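Local coordinates for protein fusolin (Unidentified entomopoxvirus, PDB 4OW5) that probably binds chitin through a domain of the lytic polysaccharide monooxygenase family, enhances the virulence of the virus and crystallizes in vivo into viral spindles, at residues Gln80-Arg84 with Asn85-Pro89; Trp341-Asp344 with Tyr345-Ile349. One frame throughout, in Å; residues are numbered along the deposited sequence.

Contact 1 (Gln80-Arg84 with Asn85-Pro89)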
loop_
_atom_site.group_PDB
_atom_site.type_symbol
_atom_site.label_atom_id
_atom_site.label_comp_id
_atom_site.label_asym_id
_atom_site.label_seq_id
_atom_site.Cartn_x
_atom_site.Cartn_y
_atom_site.Cartn_z
ATOM N N GLN A 80 1.948 -26.339 -22.386
ATOM C CA GLN A 80 1.397 -25.304 -21.509
ATOM C C GLN A 80 -0.124 -25.413 -21.373
ATOM O O GLN A 80 -0.629 -25.207 -20.270
ATOM C CB GLN A 80 1.797 -23.898 -21.985
ATOM C CG GLN A 80 3.287 -23.616 -21.783
ATOM C CD GLN A 80 3.727 -22.317 -22.410
ATOM O OE1 GLN A 80 4.588 -22.293 -23.299
ATOM N NE2 GLN A 80 3.181 -21.202 -21.930
ATOM N N ASN A 81 -0.847 -25.819 -22.439
ATOM C CA ASN A 81 -2.296 -25.958 -22.363
ATOM C C ASN A 81 -2.717 -27.148 -21.499
ATOM O O ASN A 81 -3.747 -27.074 -20.812
ATOM C CB ASN A 81 -2.910 -26.048 -23.762
ATOM C CG ASN A 81 -2.750 -24.757 -24.532
ATOM O OD1 ASN A 81 -1.997 -24.674 -25.503
ATOM N ND2 ASN A 81 -3.413 -23.700 -24.082
ATOM N N HIS A 82 -1.907 -28.206 -21.456
ATOM C CA HIS A 82 -2.164 -29.350 -20.603
ATOM C C HIS A 82 -1.952 -28.930 -19.132
ATOM O O HIS A 82 -2.765 -29.263 -18.281
ATOM C CB HIS A 82 -1.235 -30.537 -21.007
ATOM C CG HIS A 82 -1.248 -31.682 -20.051
ATOM N ND1 HIS A 82 -2.391 -32.389 -19.807
ATOM C CD2 HIS A 82 -0.239 -32.198 -19.297
ATOM C CE1 HIS A 82 -2.056 -33.328 -18.919
ATOM N NE2 HIS A 82 -0.763 -33.251 -18.597
ATOM N N ILE A 83 -0.893 -28.159 -18.844
ATOM C CA ILE A 83 -0.612 -27.701 -17.476
ATOM C C ILE A 83 -1.755 -26.802 -16.971
ATOM O O ILE A 83 -2.305 -27.036 -15.880
ATOM C CB ILE A 83 0.751 -26.948 -17.364
ATOM C CG1 ILE A 83 1.949 -27.838 -17.774
ATOM C CG2 ILE A 83 0.955 -26.397 -15.928
ATOM C CD1 ILE A 83 2.059 -29.157 -17.029
ATOM N N ARG A 84 -2.122 -25.791 -17.779
ATOM C CA ARG A 84 -3.111 -24.794 -17.371
ATOM C C ARG A 84 -4.558 -25.292 -17.368
ATOM O O ARG A 84 -5.352 -24.689 -16.679
ATOM C CB ARG A 84 -3.002 -23.534 -18.220
ATOM C CG ARG A 84 -1.647 -22.884 -18.102
ATOM C CD ARG A 84 -1.578 -21.562 -18.837
ATOM N NE ARG A 84 -0.269 -20.955 -18.594
ATOM C CZ ARG A 84 0.013 -19.658 -18.663
ATOM N NH1 ARG A 84 -0.931 -18.780 -18.981
ATOM N NH2 ARG A 84 1.244 -19.227 -18.419
ATOM N N ASN A 85 -4.902 -26.341 -18.115
ATOM C CA ASN A 85 -6.271 -26.878 -18.165
ATOM C C ASN A 85 -6.470 -28.183 -17.428
ATOM O O ASN A 85 -7.602 -28.465 -17.037
ATOM C CB ASN A 85 -6.686 -27.097 -19.622
ATOM C CG ASN A 85 -6.681 -25.811 -20.419
ATOM O OD1 ASN A 85 -7.140 -24.771 -19.946
ATOM N ND2 ASN A 85 -6.241 -25.850 -21.659
ATOM N N ASN A 86 -5.430 -29.012 -17.284
ATOM C CA ASN A 86 -5.572 -30.345 -16.677
ATOM C C ASN A 86 -4.765 -30.585 -15.408
ATOM O O ASN A 86 -5.175 -31.398 -14.586
ATOM C CB ASN A 86 -5.130 -31.412 -17.702
ATOM C CG ASN A 86 -5.883 -31.386 -19.007
ATOM O OD1 ASN A 86 -7.096 -31.152 -19.036
ATOM N ND2 ASN A 86 -5.190 -31.622 -20.120
ATOM N N VAL A 87 -3.603 -29.979 -15.266
ATOM C CA VAL A 87 -2.712 -30.320 -14.154
ATOM C C VAL A 87 -2.956 -29.370 -12.993
ATOM O O VAL A 87 -3.223 -29.827 -11.877
ATOM C CB VAL A 87 -1.240 -30.326 -14.626
ATOM C CG1 VAL A 87 -0.306 -30.828 -13.538
ATOM C CG2 VAL A 87 -1.090 -31.164 -15.883
ATOM N N VAL A 88 -2.868 -28.063 -13.254
ATOM C CA VAL A 88 -3.152 -27.020 -12.249
ATOM C C VAL A 88 -4.148 -26.005 -12.874
ATOM O O VAL A 88 -3.796 -24.850 -13.143
ATOM C CB VAL A 88 -1.877 -26.341 -11.694
ATOM C CG1 VAL A 88 -2.209 -25.442 -10.492
ATOM C CG2 VAL A 88 -0.838 -27.385 -11.337
ATOM N N PRO A 89 -5.405 -26.456 -13.102
ATOM C CA PRO A 89 -6.409 -25.568 -13.694
ATOM C C PRO A 89 -6.883 -24.496 -12.719
ATOM O O PRO A 89 -7.244 -23.410 -13.149
ATOM C CB PRO A 89 -7.525 -26.526 -14.091
ATOM C CG PRO A 89 -7.415 -27.661 -13.148
ATOM C CD PRO A 89 -5.934 -27.818 -12.928
HETATM O O HOH W 1 -6.342 -21.990 -16.093
#
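With CG anti to the backbone N (chi1 170°), the imidazole of H82 swings along the helix toward V87, whose CG2, set anti to its own carbonyl carbon, comes over one face of the ring. CG2 of V87 lies 3.7 Å from the centroid of the H82 ring, a CH-pi contact displaced toward the rim, and is closest to NE2. The same CG2 packs against CD1 of I83 at 3.9 Å, so one branch touches both an aromatic and an aliphatic neighbour. The ring is fixed from outside, since NE2 of H82 is hydrogen-bonded to the backbone carbonyl of A73. I83 and V88 face the strands, both meeting Y226, while V87 and V88 rest on A71.

Along the backbone the alpha pattern runs out here. N86 N still bonds to H82 O at 2.9 Å, four residues back, but V88 N reaches I83 O at 2.9 Å in a nearly straight i to i+5 bond (171° at the hydrogen), the mark of a pi-type turn. V87 N also bonds to I83 O, at 3.3 Å and from above the carbonyl plane, and weakly to H82 O, so I83 O takes two donors. Beyond the turn, CA of P89 makes a C-H...O contact of 3.3 Å with R84 O, and a water donates to R84 O and more weakly to P89 O. The wider turn thus ends the helix with the oxygens of H82, I83 and R84 met by N-H, C-H or water donors, while apolar I83, V87 and V88 seat it against the beta sheet.

Contact 2 (Trp341-Asp344 with Tyr345-Ile349); sequences WNDD and YSDYI
W341 lays its indole beside the phenol ring of Y345, the two side chains pointing the same way. Four residues apart, they leave the same flank, and their matching torsions (CG anti to the backbone N, chi1 173° and -164°) lay the rings alongside each other. The rings form an offset stack: the centroid of the indole's six-membered ring lies 4.8 Å from that of Y345, planes 20° apart. CZ2 of W341 reaches CD1 of Y345 at 3.6 Å, while CB of Y345 sits over the indole face. Y345 N bonds to W341 O at 2.8 Å.

N342 follows on another side of the helix. Its backbone O accepts from S346 N at 2.8 Å, and a water bridges its OD1 to S346 OG; ND2 of N342 bonds to E328.

The carboxylates of D343 and D347 come near, OD2 to OD2 4.3 Å, like charges whose repulsion is probably softened by solvent. D344 closes the segment with its backbone O accepting from Y348 N at 3.0 Å.

The polar ends of the stacked rings bond to the second subunit: NE1 of W341 to its Q188, OH of Y345 to its T120 and the backbone N of its I8. The helix thus turns an aromatic flank to the second subunit, where ring packing and hydrogen bonds combine, and carries acidic side chains on another.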
loop_
_atom_site.group_PDB
_atom_site.type_symbol
_atom_site.label_atom_id
_atom_site.label_comp_id
_atom_site.label_asym_id
_atom_site.label_seq_id
_atom_site.Cartn_x
_atom_site.Cartn_y
_atom_site.Cartn_z
ATOM N N TRP A 341 -5.463 17.176 17.220
ATOM C CA TRP A 341 -6.164 17.398 15.965
ATOM C C TRP A 341 -6.416 16.066 15.263
ATOM O O TRP A 341 -7.526 15.803 14.856
ATOM C CB TRP A 341 -5.362 18.343 15.054
ATOM C CG TRP A 341 -5.975 18.441 13.698
ATOM C CD1 TRP A 341 -7.115 19.114 13.361
ATOM C CD2 TRP A 341 -5.617 17.659 12.558
ATOM N NE1 TRP A 341 -7.475 18.810 12.067
ATOM C CE2 TRP A 341 -6.529 17.973 11.530
ATOM C CE3 TRP A 341 -4.618 16.711 12.309
ATOM C CZ2 TRP A 341 -6.475 17.363 10.282
ATOM C CZ3 TRP A 341 -4.516 16.172 11.043
ATOM C CH2 TRP A 341 -5.461 16.473 10.057
ATOM N N ASN A 342 -5.386 15.240 15.127
ATOM C CA ASN A 342 -5.482 13.983 14.405
ATOM C C ASN A 342 -6.480 12.990 15.058
ATOM O O ASN A 342 -7.080 12.168 14.355
ATOM C CB ASN A 342 -4.109 13.350 14.280
ATOM C CG ASN A 342 -4.086 12.195 13.310
ATOM O OD1 ASN A 342 -4.609 12.275 12.200
ATOM N ND2 ASN A 342 -3.574 11.075 13.728
ATOM N N ASP A 343 -6.628 13.048 16.382
ATOM C CA ASP A 343 -7.609 12.214 17.069
ATOM C C ASP A 343 -9.045 12.641 16.684
ATOM O O ASP A 343 -9.920 11.791 16.460
ATOM C CB ASP A 343 -7.413 12.273 18.587
ATOM C CG ASP A 343 -8.109 11.106 19.225
ATOM O OD1 ASP A 343 -7.568 9.966 19.119
ATOM O OD2 ASP A 343 -9.275 11.284 19.662
ATOM N N ASP A 344 -9.281 13.955 16.576
ATOM C CA ASP A 344 -10.581 14.495 16.132
ATOM C C ASP A 344 -10.789 14.196 14.648
ATOM O O ASP A 344 -11.905 13.887 14.228
ATOM C CB ASP A 344 -10.673 16.008 16.379
ATOM C CG ASP A 344 -10.901 16.420 17.836
ATOM O OD1 ASP A 344 -11.389 15.569 18.639
ATOM O OD2 ASP A 344 -10.622 17.589 18.166
ATOM N N TYR A 345 -9.711 14.287 13.860
ATOM C CA TYR A 345 -9.755 13.975 12.413
ATOM C C TYR A 345 -10.052 12.492 12.216
ATOM O O TYR A 345 -10.857 12.164 11.370
ATOM C CB TYR A 345 -8.455 14.350 11.720
ATOM C CG TYR A 345 -8.589 14.403 10.222
ATOM C CD1 TYR A 345 -9.353 15.391 9.608
ATOM C CD2 TYR A 345 -7.966 13.460 9.408
ATOM C CE1 TYR A 345 -9.519 15.426 8.229
ATOM C CE2 TYR A 345 -8.116 13.494 8.015
ATOM C CZ TYR A 345 -8.891 14.481 7.433
ATOM O OH TYR A 345 -9.015 14.593 6.056
ATOM N N SER A 346 -9.466 11.587 13.038
ATOM C CA SER A 346 -9.795 10.154 12.909
ATOM C C SER A 346 -11.284 9.904 13.132
ATOM O O SER A 346 -11.884 9.138 12.380
ATOM C CB SER A 346 -8.975 9.293 13.872
ATOM O OG SER A 346 -7.621 9.327 13.475
ATOM N N ASP A 347 -11.898 10.579 14.123
ATOM C CA ASP A 347 -13.350 10.443 14.384
ATOM C C ASP A 347 -14.173 10.973 13.214
ATOM O O ASP A 347 -15.195 10.374 12.877
ATOM C CB ASP A 347 -13.768 11.183 15.670
ATOM C CG ASP A 347 -13.185 10.597 16.950
ATOM O OD1 ASP A 347 -12.685 9.457 16.907
ATOM O OD2 ASP A 347 -13.196 11.299 17.982
ATOM N N TYR A 348 -13.746 12.090 12.603
ATOM C CA TYR A 348 -14.426 12.677 11.440
ATOM C C TYR A 348 -14.466 11.658 10.282
ATOM O O TYR A 348 -15.508 11.452 9.678
ATOM C CB TYR A 348 -13.759 13.986 10.968
ATOM C CG TYR A 348 -14.705 14.865 10.167
ATOM C CD1 TYR A 348 -14.888 14.662 8.801
ATOM C CD2 TYR A 348 -15.514 15.802 10.797
ATOM C CE1 TYR A 348 -15.806 15.405 8.075
ATOM C CE2 TYR A 348 -16.471 16.521 10.090
ATOM C CZ TYR A 348 -16.566 16.372 8.716
ATOM O OH TYR A 348 -17.497 17.075 7.995
ATOM N N ILE A 349 -13.346 10.981 10.021
ATOM C CA ILE A 349 -13.292 9.963 8.955
ATOM C C ILE A 349 -14.335 8.881 9.211
ATOM O O ILE A 349 -15.120 8.560 8.314
ATOM C CB ILE A 349 -11.888 9.333 8.858
ATOM C CG1 ILE A 349 -10.818 10.345 8.401
ATOM C CG2 ILE A 349 -11.895 8.130 7.917
ATOM C CD1 ILE A 349 -9.399 9.879 8.734
HETATM O O HOH W 2 -6.382 10.150 11.017
#

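Overall arrangement
From the N terminus the chain first meets contact 1, at the end of helix 80-87 within the monooxygenase-family domain, where the helix lies against strands 70-72, 209-217 and 223-234. Contact 2 comes much later, in helix 338-352 of the C-terminal part, after strand 223-234 and a region that includes the unmodelled residues 261-311 and 317-327. Each contact joins directly consecutive segments, at the end of one helix and within another, so neither closes a long loop; they follow in series without nesting or crossing. Their centres are 51 Å apart, on opposite sides of the chain's centre. Contact 1 ties a helix to its own domain, contact 2 shapes a helix flank that packs on the second subunit.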